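Local coordinates for protein putative peptidase (Parabacteroides merdae, PDB 4L8K) that is probably a serine peptidase of family S41, cleaving peptide bonds in protein or peptide substrates, at residues 70-74 / 75-79. Sequence-based numbering, arbitrary orientation.
Sequences NLISS and FDMSR
Asn70 meets Ser78 where the chain doubles back after strand 70-72 in a tight antiparallel hairpin-like turn, with a single beta bridge between Ile72 and Met77. Asn70 ND2 donates to Ser78 O at 2.9 Å. The acceptor lies in the Asn70 amide plane, and the N-H uses a lone pair of that carbonyl. Asn70 OD1 bonds a bound methylpentanediol, probably from the crystallisation liquor. Leu71 O takes the N-H of Ser78 at 2.8 Å, and Leu71 N donates to Ser78 OG. With Ser78 chi1 at 86°, OG sits between the backbone N and carbonyl carbon and can stand in for a backbone acceptor. Ile72 lies alongside Met77, a selenomethionine, and Ile72 CG1 is 3.8 Å from Met77 CG. On its other side strand 70-72 pairs with strand 262-266. Ser73 N donates to Asp76 O at 2.9 Å. Ser73 OG takes two N-H groups, from Phe75 N in an ST turn and from Asp76 N, and helps hold the bend. The same OG stands over the centre of the Phe75 ring, 3.1 Å above its plane. A leucine in place of Phe75 would probably leave Ser73 without its flat cover and lose the edge-to-face contact with Phe54 of helix 50-61. On the returning arm Arg79 NH1 forms a salt bridge with Asp76 OD1, a weak hydrogen bond, and donates to Met77 O at 2.8 Å.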
loop_
_atom_site.group_PDB
_atom_site.type_symbol
_atom_site.label_atom_id
_atom_site.label_comp_id
_atom_site.label_asym_id
_atom_site.label_seq_id
_atom_site.Cartn_x
_atom_site.Cartn_y
_atom_site.Cartn_z
ATOM N N ASN A 70 -7.077 3.107 13.771
ATOM C CA ASN A 70 -7.600 4.431 14.129
ATOM C C ASN A 70 -8.864 4.356 14.983
ATOM O O ASN A 70 -9.708 3.487 14.780
ATOM C CB ASN A 70 -7.929 5.252 12.855
ATOM C CG ASN A 70 -6.788 5.342 11.870
ATOM O OD1 ASN A 70 -6.689 4.541 10.937
ATOM N ND2 ASN A 70 -5.879 6.289 12.077
ATOM N N LEU A 71 -9.013 5.314 15.890
ATOM C CA LEU A 71 -10.217 5.522 16.694
ATOM C C LEU A 71 -10.869 6.773 16.122
ATOM O O LEU A 71 -10.188 7.795 15.991
ATOM C CB LEU A 71 -9.909 5.664 18.204
ATOM C CG LEU A 71 -11.125 5.819 19.142
ATOM C CD1 LEU A 71 -11.982 4.546 19.184
ATOM C CD2 LEU A 71 -10.664 6.169 20.554
ATOM N N ILE A 72 -12.148 6.684 15.714
ATOM C CA ILE A 72 -12.818 7.797 15.065
ATOM C C ILE A 72 -14.030 8.255 15.839
ATOM O O ILE A 72 -14.960 7.479 16.065
ATOM C CB ILE A 72 -13.206 7.449 13.605
ATOM C CG1 ILE A 72 -12.042 6.757 12.854
ATOM C CG2 ILE A 72 -13.674 8.707 12.860
ATOM C CD1 ILE A 72 -12.394 6.001 11.598
ATOM N N SER A 73 -14.043 9.545 16.191
ATOM C CA SER A 73 -15.163 10.222 16.830
ATOM C C SER A 73 -15.596 11.327 15.879
ATOM O O SER A 73 -15.038 11.450 14.781
ATOM C CB SER A 73 -14.772 10.771 18.204
ATOM O OG SER A 73 -13.907 11.889 18.106
ATOM N N SER A 74 -16.568 12.143 16.294
ATOM C CA SER A 74 -17.054 13.234 15.479
ATOM C C SER A 74 -16.152 14.472 15.617
ATOM O O SER A 74 -16.283 15.393 14.821
ATOM C CB SER A 74 -18.495 13.538 15.856
ATOM O OG SER A 74 -19.330 12.561 15.252
ATOM N N PHE A 75 -15.207 14.473 16.571
ATOM C CA PHE A 75 -14.304 15.610 16.820
ATOM C C PHE A 75 -12.848 15.316 16.441
ATOM O O PHE A 75 -12.105 16.267 16.203
ATOM C CB PHE A 75 -14.363 16.075 18.288
ATOM C CG PHE A 75 -14.250 14.988 19.339
ATOM C CD1 PHE A 75 -13.005 14.621 19.854
ATOM C CD2 PHE A 75 -15.394 14.365 19.855
ATOM C CE1 PHE A 75 -12.900 13.634 20.841
ATOM C CE2 PHE A 75 -15.282 13.363 20.834
ATOM C CZ PHE A 75 -14.033 13.009 21.316
ATOM N N ASP A 76 -12.428 14.030 16.408
ATOM C CA ASP A 76 -11.050 13.681 16.054
ATOM C C ASP A 76 -10.914 12.242 15.612
ATOM O O ASP A 76 -11.827 11.437 15.745
ATOM C CB ASP A 76 -10.057 13.941 17.233
ATOM C CG ASP A 76 -8.592 14.171 16.819
ATOM O OD1 ASP A 76 -8.305 14.202 15.595
ATOM O OD2 ASP A 76 -7.741 14.319 17.713
HETATM N N MSE A 77 -9.747 11.936 15.067
HETATM C CA MSE A 77 -9.330 10.609 14.666
HETATM C C MSE A 77 -7.942 10.366 15.257
HETATM O O MSE A 77 -7.026 11.174 15.051
HETATM C CB MSE A 77 -9.314 10.462 13.143
HETATM C CG MSE A 77 -9.016 9.041 12.714
HETATM SE SE MSE A 77 -8.877 8.863 10.805
HETATM C CE MSE A 77 -7.268 9.578 10.581
ATOM N N SER A 78 -7.816 9.297 16.045
ATOM C CA SER A 78 -6.525 8.936 16.628
ATOM C C SER A 78 -5.707 8.227 15.559
ATOM O O SER A 78 -6.267 7.605 14.656
ATOM C CB SER A 78 -6.689 8.073 17.880
ATOM O OG SER A 78 -6.800 6.694 17.578
ATOM N N ARG A 79 -4.390 8.354 15.634
ATOM C CA ARG A 79 -3.518 7.726 14.641
ATOM C C ARG A 79 -2.123 7.479 15.187
ATOM O O ARG A 79 -1.702 8.134 16.138
ATOM C CB ARG A 79 -3.426 8.616 13.364
ATOM C CG ARG A 79 -2.934 10.067 13.627
ATOM C CD ARG A 79 -4.059 11.070 13.600
ATOM N NE ARG A 79 -3.554 12.443 13.624
ATOM C CZ ARG A 79 -4.278 13.518 13.939
ATOM N NH1 ARG A 79 -5.550 13.393 14.296
ATOM N NH2 ARG A 79 -3.738 14.727 13.894
#